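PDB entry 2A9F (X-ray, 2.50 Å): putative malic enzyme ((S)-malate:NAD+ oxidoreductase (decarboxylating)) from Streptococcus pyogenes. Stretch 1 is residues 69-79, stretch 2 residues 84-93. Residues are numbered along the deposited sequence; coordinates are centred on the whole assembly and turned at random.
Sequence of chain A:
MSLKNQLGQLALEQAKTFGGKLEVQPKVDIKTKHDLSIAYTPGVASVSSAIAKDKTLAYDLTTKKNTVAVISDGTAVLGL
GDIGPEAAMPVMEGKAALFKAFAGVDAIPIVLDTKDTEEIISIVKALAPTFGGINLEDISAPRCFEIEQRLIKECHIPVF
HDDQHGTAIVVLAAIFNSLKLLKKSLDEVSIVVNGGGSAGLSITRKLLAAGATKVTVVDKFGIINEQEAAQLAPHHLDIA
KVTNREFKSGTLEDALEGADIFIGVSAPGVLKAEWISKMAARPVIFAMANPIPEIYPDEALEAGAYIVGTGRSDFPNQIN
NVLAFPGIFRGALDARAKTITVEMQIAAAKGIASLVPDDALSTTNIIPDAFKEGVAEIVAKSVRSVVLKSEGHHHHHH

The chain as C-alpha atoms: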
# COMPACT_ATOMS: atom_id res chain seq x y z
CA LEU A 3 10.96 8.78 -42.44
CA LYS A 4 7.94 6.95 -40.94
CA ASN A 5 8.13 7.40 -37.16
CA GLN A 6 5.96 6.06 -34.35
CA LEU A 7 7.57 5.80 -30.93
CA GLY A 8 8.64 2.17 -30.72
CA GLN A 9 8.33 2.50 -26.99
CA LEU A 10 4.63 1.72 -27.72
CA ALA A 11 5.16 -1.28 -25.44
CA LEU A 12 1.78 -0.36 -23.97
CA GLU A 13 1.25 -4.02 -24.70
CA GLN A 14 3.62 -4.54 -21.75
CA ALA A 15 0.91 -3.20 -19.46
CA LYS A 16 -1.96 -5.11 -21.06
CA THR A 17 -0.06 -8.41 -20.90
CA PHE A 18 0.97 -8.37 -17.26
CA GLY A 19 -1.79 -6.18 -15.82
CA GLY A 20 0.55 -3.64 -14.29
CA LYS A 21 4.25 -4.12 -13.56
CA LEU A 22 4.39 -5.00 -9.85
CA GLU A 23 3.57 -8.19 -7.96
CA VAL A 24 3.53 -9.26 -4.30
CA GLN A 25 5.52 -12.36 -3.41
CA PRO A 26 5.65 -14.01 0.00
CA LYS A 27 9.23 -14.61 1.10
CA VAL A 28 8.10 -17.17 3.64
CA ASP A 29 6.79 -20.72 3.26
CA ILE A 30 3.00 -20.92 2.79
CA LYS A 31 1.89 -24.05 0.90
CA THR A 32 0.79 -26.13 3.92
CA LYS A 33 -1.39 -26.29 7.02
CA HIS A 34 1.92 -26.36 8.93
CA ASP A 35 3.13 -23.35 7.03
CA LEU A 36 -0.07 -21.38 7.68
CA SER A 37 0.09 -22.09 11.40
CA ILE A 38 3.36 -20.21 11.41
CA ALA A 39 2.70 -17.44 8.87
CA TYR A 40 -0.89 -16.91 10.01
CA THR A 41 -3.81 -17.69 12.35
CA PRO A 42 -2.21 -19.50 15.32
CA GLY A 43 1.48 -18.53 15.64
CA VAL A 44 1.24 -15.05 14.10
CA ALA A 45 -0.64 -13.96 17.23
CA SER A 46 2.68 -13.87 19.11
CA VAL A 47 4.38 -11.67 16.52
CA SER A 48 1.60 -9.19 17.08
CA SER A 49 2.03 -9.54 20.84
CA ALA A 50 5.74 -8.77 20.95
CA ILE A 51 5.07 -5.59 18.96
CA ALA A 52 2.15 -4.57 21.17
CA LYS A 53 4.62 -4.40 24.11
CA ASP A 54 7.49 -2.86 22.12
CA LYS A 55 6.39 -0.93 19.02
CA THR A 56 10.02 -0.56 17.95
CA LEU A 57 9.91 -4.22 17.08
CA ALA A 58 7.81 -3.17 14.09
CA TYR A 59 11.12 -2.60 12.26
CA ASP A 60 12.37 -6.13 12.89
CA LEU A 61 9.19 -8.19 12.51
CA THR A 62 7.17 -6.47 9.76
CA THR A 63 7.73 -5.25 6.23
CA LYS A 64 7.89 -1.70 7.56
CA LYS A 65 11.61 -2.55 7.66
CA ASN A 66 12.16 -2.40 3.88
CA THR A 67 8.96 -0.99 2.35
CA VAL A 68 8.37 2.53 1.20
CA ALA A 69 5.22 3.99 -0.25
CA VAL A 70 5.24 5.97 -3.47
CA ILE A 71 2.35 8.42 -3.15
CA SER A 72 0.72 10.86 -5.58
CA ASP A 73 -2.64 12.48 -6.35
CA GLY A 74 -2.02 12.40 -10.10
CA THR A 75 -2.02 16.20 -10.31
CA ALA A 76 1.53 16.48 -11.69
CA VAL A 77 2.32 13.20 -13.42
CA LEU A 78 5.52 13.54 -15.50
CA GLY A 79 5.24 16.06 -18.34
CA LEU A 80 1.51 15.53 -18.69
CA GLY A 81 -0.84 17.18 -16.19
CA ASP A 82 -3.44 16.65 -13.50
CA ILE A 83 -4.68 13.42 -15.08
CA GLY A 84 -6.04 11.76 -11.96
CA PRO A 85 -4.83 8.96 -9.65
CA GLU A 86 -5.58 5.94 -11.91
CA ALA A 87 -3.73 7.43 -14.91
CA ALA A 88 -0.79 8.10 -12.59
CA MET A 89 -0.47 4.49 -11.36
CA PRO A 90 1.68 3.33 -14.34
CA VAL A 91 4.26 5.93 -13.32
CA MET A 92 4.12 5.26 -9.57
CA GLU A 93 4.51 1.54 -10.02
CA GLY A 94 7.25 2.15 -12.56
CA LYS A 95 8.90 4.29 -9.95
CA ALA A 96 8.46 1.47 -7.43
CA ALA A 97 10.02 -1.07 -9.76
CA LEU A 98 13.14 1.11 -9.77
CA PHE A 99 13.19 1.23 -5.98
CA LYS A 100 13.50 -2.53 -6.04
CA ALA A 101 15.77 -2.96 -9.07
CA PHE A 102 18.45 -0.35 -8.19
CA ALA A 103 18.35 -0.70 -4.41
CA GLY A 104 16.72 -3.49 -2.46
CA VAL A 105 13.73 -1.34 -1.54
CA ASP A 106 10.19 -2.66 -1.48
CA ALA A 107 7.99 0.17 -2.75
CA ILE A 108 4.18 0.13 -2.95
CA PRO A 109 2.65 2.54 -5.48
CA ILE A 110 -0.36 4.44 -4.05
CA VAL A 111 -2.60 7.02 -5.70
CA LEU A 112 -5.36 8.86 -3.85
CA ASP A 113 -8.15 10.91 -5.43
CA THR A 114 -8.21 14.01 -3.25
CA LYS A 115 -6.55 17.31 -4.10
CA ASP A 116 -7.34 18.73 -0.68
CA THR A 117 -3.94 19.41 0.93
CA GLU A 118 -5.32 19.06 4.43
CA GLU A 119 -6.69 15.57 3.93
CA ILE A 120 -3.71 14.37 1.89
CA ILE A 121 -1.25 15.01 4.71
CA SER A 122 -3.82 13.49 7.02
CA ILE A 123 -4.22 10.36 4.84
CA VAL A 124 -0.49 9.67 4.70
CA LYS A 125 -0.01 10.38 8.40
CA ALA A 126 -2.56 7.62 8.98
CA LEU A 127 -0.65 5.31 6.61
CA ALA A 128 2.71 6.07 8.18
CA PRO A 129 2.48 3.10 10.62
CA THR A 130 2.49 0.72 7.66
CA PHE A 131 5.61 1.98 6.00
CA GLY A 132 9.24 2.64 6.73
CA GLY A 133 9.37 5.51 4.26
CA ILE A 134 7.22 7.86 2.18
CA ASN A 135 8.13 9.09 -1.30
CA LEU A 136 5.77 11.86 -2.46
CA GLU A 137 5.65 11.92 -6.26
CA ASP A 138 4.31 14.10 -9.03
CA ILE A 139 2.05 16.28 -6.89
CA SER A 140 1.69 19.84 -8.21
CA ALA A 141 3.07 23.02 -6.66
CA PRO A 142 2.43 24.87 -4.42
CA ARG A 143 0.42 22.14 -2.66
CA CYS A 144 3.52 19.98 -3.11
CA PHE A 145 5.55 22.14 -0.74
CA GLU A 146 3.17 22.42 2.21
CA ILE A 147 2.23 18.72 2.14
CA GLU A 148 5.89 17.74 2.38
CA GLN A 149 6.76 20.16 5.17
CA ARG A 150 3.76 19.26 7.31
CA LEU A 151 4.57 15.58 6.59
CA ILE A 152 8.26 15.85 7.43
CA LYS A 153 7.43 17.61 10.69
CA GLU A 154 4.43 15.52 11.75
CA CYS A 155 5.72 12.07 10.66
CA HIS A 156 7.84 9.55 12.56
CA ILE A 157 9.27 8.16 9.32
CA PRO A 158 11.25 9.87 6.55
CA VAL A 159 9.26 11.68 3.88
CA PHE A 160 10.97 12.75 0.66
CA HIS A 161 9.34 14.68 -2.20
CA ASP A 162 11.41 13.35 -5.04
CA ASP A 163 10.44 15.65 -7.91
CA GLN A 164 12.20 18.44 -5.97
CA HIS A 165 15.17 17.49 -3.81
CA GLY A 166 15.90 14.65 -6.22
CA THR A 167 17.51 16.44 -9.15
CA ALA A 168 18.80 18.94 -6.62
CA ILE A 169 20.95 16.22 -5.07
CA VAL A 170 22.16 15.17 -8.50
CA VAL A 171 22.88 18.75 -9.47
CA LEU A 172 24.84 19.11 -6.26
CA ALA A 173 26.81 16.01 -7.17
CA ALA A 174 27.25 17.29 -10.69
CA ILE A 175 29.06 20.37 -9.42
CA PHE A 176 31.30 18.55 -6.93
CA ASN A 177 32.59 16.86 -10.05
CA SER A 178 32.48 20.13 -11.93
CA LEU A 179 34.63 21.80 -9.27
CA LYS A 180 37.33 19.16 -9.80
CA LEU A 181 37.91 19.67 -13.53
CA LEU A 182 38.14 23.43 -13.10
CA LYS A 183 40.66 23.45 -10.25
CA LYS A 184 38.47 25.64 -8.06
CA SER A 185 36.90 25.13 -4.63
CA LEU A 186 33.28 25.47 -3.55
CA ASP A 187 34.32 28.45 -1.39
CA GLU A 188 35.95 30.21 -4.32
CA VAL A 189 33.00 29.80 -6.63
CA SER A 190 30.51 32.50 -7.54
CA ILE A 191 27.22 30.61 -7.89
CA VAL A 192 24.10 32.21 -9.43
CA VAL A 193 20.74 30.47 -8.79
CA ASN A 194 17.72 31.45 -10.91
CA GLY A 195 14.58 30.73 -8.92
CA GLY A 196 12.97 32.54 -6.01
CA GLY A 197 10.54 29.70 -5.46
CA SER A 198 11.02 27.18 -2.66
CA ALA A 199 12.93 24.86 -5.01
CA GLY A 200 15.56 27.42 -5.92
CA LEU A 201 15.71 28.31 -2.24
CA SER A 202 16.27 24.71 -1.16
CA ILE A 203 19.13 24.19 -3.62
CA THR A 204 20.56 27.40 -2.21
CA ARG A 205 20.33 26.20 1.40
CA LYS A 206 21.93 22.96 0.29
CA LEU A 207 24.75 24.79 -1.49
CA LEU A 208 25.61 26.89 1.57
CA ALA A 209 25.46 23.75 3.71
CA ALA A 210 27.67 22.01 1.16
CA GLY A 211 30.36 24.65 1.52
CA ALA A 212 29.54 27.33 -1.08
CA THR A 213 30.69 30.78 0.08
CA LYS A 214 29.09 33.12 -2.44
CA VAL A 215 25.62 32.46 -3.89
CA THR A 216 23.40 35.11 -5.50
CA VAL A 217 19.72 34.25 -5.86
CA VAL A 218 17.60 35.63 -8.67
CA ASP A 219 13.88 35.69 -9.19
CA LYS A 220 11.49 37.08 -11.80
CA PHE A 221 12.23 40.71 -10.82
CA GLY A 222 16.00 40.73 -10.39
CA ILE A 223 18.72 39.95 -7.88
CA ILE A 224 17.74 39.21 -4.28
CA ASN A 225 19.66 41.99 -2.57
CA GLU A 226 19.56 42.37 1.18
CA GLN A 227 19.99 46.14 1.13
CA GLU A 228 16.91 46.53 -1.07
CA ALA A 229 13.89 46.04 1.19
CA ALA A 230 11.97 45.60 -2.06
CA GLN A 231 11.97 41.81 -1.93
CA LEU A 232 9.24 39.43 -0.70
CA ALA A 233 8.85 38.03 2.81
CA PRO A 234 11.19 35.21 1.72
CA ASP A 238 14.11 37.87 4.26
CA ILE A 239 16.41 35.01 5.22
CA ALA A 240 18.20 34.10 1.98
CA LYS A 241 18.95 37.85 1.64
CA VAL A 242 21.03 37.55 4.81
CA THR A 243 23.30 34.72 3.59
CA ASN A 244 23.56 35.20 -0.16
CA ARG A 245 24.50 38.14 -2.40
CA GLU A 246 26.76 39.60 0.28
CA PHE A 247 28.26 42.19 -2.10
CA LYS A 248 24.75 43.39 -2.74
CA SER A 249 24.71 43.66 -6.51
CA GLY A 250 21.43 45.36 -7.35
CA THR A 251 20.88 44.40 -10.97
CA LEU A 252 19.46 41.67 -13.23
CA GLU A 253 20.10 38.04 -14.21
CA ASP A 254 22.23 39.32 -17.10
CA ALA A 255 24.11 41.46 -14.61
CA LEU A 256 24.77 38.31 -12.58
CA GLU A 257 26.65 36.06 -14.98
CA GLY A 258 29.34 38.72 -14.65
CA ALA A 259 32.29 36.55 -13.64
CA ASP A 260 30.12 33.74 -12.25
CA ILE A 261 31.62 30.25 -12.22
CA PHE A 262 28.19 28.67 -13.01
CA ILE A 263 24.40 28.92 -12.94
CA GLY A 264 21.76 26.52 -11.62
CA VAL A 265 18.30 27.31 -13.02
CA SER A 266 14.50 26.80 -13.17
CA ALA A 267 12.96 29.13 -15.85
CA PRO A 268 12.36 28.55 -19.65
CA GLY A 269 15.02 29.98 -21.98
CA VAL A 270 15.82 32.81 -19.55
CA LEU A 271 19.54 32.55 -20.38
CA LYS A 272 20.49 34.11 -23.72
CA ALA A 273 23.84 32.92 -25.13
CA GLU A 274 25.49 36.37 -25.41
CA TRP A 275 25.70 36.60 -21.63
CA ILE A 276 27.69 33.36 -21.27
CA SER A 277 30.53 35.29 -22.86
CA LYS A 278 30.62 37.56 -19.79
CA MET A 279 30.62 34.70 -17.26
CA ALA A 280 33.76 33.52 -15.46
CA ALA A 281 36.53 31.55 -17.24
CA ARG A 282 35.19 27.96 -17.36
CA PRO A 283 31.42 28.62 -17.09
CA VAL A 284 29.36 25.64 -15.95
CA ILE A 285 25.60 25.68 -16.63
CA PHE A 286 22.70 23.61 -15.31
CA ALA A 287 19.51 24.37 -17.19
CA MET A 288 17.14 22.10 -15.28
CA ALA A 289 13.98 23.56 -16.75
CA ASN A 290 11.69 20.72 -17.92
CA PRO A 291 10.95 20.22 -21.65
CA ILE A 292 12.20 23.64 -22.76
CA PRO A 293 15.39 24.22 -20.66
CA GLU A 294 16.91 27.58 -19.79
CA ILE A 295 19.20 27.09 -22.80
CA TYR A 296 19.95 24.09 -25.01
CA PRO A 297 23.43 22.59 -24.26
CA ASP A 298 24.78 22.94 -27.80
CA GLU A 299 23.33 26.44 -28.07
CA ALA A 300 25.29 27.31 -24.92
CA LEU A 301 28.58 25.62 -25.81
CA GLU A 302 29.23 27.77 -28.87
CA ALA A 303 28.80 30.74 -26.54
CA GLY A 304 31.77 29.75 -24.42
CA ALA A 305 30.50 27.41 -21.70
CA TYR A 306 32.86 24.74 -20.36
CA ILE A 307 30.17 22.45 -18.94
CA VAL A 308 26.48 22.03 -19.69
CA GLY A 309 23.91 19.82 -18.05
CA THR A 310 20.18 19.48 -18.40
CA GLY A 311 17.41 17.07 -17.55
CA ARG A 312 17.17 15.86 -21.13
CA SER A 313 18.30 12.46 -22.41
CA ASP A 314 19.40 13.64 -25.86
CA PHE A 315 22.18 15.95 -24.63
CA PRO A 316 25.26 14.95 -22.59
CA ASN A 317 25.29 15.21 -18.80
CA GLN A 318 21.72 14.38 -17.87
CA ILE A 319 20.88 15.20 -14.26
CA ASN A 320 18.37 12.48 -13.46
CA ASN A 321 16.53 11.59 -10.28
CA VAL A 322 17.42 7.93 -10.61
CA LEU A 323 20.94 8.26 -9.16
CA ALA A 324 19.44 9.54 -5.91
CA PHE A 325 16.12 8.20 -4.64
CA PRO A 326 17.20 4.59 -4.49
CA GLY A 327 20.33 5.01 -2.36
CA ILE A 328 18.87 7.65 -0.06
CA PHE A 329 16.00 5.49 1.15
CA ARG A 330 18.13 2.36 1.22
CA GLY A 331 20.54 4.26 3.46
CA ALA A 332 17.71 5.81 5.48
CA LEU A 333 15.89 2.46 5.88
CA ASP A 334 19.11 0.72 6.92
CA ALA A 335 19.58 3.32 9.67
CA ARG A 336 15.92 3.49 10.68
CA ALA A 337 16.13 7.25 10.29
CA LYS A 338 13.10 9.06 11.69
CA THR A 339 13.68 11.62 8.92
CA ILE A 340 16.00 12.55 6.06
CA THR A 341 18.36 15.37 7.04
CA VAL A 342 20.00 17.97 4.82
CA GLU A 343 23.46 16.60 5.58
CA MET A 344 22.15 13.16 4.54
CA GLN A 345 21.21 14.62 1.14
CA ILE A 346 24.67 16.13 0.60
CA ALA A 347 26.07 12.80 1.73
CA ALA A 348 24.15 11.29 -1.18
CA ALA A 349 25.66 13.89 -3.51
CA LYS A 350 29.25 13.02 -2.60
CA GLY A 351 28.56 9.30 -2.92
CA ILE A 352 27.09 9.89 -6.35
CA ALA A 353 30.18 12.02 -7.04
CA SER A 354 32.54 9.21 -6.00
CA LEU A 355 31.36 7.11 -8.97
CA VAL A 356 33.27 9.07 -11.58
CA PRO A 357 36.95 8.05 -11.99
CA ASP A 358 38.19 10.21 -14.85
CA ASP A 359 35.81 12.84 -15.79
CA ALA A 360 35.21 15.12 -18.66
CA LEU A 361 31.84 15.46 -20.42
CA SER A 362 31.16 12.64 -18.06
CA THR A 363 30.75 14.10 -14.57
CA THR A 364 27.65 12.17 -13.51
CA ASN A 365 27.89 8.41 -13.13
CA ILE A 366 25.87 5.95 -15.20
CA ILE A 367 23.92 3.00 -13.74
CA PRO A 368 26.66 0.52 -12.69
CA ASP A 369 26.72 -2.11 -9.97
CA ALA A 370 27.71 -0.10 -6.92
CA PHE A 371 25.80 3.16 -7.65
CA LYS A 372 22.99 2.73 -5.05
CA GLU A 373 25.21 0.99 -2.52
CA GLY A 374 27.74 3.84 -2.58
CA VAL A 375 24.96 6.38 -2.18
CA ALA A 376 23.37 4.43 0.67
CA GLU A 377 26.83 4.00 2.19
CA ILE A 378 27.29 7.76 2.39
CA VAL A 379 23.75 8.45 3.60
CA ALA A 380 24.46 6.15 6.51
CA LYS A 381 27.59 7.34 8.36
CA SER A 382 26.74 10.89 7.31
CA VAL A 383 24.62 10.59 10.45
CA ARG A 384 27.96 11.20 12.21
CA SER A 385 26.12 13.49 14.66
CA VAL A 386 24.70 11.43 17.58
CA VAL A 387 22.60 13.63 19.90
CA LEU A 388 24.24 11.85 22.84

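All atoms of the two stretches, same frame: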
# COMPACT_ATOMS: atom_id res chain seq x y z
N ALA A 69 6.39 3.74 0.56
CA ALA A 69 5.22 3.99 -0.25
C ALA A 69 5.54 5.11 -1.24
O ALA A 69 6.25 6.06 -0.92
CB ALA A 69 4.06 4.38 0.64
N VAL A 70 5.06 4.95 -2.47
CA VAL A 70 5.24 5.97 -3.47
C VAL A 70 3.84 6.55 -3.60
O VAL A 70 2.93 5.88 -4.09
CB VAL A 70 5.70 5.36 -4.78
CG1 VAL A 70 6.00 6.45 -5.79
CG2 VAL A 70 6.91 4.48 -4.53
N ILE A 71 3.66 7.79 -3.15
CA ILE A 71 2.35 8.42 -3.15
C ILE A 71 2.21 9.66 -4.03
O ILE A 71 3.10 10.51 -4.08
CB ILE A 71 1.93 8.79 -1.71
CG1 ILE A 71 2.10 7.58 -0.79
CG2 ILE A 71 0.50 9.23 -1.68
CD1 ILE A 71 1.99 7.91 0.67
N SER A 72 1.06 9.75 -4.69
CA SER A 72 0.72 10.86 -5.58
C SER A 72 -0.80 11.04 -5.65
O SER A 72 -1.57 10.16 -5.24
CB SER A 72 1.25 10.59 -6.99
OG SER A 72 0.43 11.16 -7.99
N ASP A 73 -1.22 12.18 -6.18
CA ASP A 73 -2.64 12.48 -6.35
C ASP A 73 -2.90 12.64 -7.85
O ASP A 73 -3.97 13.07 -8.26
CB ASP A 73 -3.01 13.77 -5.64
CG ASP A 73 -2.09 14.88 -5.99
OD1 ASP A 73 -1.51 14.81 -7.09
OD2 ASP A 73 -1.95 15.83 -5.19
N GLY A 74 -1.89 12.30 -8.65
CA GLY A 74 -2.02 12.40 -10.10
C GLY A 74 -2.21 13.81 -10.64
O GLY A 74 -2.64 13.99 -11.79
N THR A 75 -1.87 14.82 -9.85
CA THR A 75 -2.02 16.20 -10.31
C THR A 75 -0.84 16.73 -11.11
O THR A 75 -0.98 17.71 -11.84
CB THR A 75 -2.24 17.16 -9.13
OG1 THR A 75 -1.07 17.17 -8.29
CG2 THR A 75 -3.46 16.72 -8.31
N ALA A 76 0.32 16.07 -10.98
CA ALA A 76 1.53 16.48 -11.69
C ALA A 76 2.35 15.31 -12.24
O ALA A 76 3.58 15.28 -12.15
CB ALA A 76 2.40 17.32 -10.76
N VAL A 77 1.66 14.36 -12.84
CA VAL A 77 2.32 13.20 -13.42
C VAL A 77 3.22 13.56 -14.61
O VAL A 77 2.75 14.08 -15.62
CB VAL A 77 1.29 12.16 -13.88
CG1 VAL A 77 2.01 10.89 -14.33
CG2 VAL A 77 0.29 11.89 -12.77
N LEU A 78 4.51 13.28 -14.46
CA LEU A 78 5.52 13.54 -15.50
C LEU A 78 5.44 14.90 -16.21
O LEU A 78 5.51 15.95 -15.59
CB LEU A 78 5.48 12.39 -16.53
CG LEU A 78 6.31 11.12 -16.33
CD1 LEU A 78 6.43 10.79 -14.87
CD2 LEU A 78 5.66 9.96 -17.09
N GLY A 79 5.32 14.85 -17.54
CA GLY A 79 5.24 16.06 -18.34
C GLY A 79 3.84 16.22 -18.88
O GLY A 79 3.59 17.00 -19.81
N GLY A 84 -5.34 12.64 -12.88
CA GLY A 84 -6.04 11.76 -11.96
C GLY A 84 -5.18 10.64 -11.40
O GLY A 84 -4.14 10.31 -11.97
N PRO A 85 -5.59 10.04 -10.28
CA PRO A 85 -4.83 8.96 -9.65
C PRO A 85 -4.64 7.68 -10.49
O PRO A 85 -3.52 7.17 -10.59
CB PRO A 85 -5.57 8.72 -8.33
CG PRO A 85 -6.99 9.19 -8.65
CD PRO A 85 -6.75 10.43 -9.45
N GLU A 86 -5.71 7.16 -11.10
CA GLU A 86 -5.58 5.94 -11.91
C GLU A 86 -4.55 6.08 -13.04
O GLU A 86 -3.68 5.22 -13.20
CB GLU A 86 -6.92 5.52 -12.53
CG GLU A 86 -7.95 5.04 -11.53
CD GLU A 86 -8.98 6.10 -11.17
OE1 GLU A 86 -8.61 7.29 -11.09
OE2 GLU A 86 -10.16 5.73 -10.97
N ALA A 87 -4.65 7.17 -13.80
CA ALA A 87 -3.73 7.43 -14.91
C ALA A 87 -2.28 7.58 -14.43
O ALA A 87 -1.34 7.37 -15.19
CB ALA A 87 -4.15 8.68 -15.67
N ALA A 88 -2.12 7.93 -13.16
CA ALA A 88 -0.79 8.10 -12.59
C ALA A 88 -0.13 6.76 -12.22
O ALA A 88 1.09 6.60 -12.34
CB ALA A 88 -0.88 8.99 -11.35
N MET A 89 -0.95 5.79 -11.80
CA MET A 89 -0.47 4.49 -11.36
C MET A 89 0.69 3.89 -12.18
O MET A 89 1.69 3.46 -11.60
CB MET A 89 -1.64 3.51 -11.27
CG MET A 89 -1.46 2.40 -10.22
SD MET A 89 -1.60 2.86 -8.47
CE MET A 89 -0.40 4.02 -8.29
N PRO A 90 0.59 3.88 -13.52
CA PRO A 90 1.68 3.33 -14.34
C PRO A 90 3.03 3.93 -13.97
O PRO A 90 4.04 3.24 -13.92
CB PRO A 90 1.27 3.70 -15.77
CG PRO A 90 -0.19 3.67 -15.69
CD PRO A 90 -0.50 4.37 -14.39
N VAL A 91 3.03 5.23 -13.69
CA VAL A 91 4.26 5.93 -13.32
C VAL A 91 4.71 5.62 -11.88
O VAL A 91 5.90 5.44 -11.62
CB VAL A 91 4.10 7.45 -13.49
CG1 VAL A 91 5.35 8.17 -13.00
CG2 VAL A 91 3.84 7.78 -14.94
N MET A 92 3.77 5.54 -10.96
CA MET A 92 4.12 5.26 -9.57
C MET A 92 4.60 3.81 -9.42
O MET A 92 5.49 3.51 -8.63
CB MET A 92 2.92 5.54 -8.67
CG MET A 92 2.35 6.96 -8.86
SD MET A 92 3.62 8.21 -8.65
CE MET A 92 3.63 8.95 -10.22
N GLU A 93 4.03 2.89 -10.18
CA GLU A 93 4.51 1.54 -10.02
C GLU A 93 5.81 1.36 -10.81
O GLU A 93 6.62 0.49 -10.50
CB GLU A 93 3.43 0.52 -10.39
CG GLU A 93 2.84 0.60 -11.76
CD GLU A 93 1.57 -0.25 -11.85
OE1 GLU A 93 0.55 0.11 -11.23
OE2 GLU A 93 1.60 -1.29 -12.55

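A strand and the loop that follows it pack against one face of a helix in a mainly apolar, buried contact of 472 Å², fastened between Gly 74 and Gly 84 by a single backbone hydrogen bond. Strand 69-72 and helix 85-93 run roughly antiparallel, at 148°, with their axes 8.9 Å apart at closest approach. Side chains alternate along the strand: Val 70 and Ser 72 point toward the helix, whereas Ile 71 points away. Met 92 gives up the most surface; its chi1 and chi2 are both m and chi3 is 118°, and its SD lies 4.1 Å from Val 70 CG1 and 3.7 Å from Ser 72 CB. Ser 72 also serves its own loop, its OG accepting a hydrogen bond from Gly 74 N (2.7 Å). Asp 73 points away from the helix and steadies the turn through OD1, which accepts from Thr 75 N (2.8 Å) and Thr 75 OG1 (2.7 Å). At this turn the backbones come close: Gly 84 N donates to Gly 74 O (3.2 Å), and Gly 74 CA makes a CA-H...O contact with Gly 84 O (3.5 Å). Gly 74 suits this place twice over, since its phi is positive and a CB would lie 2.1 Å from Gly 84 O. Gly 84 likewise adopts backbone angles that call for glycine. Farther along, the small Ala 88 lets the loop approach, its CB lying 3.8 Å from Gly 74 CA and 3.4 Å from Val 77 CG2. Val 77, in the t rotamer, reaches Val 91 with its other methyl, CG1 to Val 91 CG2 being 3.7 Å. Leu 78 starts out sideways, but its end swings in, so that both methyls of Val 91 touch it, CG1 lying 3.4 Å from Leu 78 CD1 and CG2 3.6 Å from Leu 78 CD2.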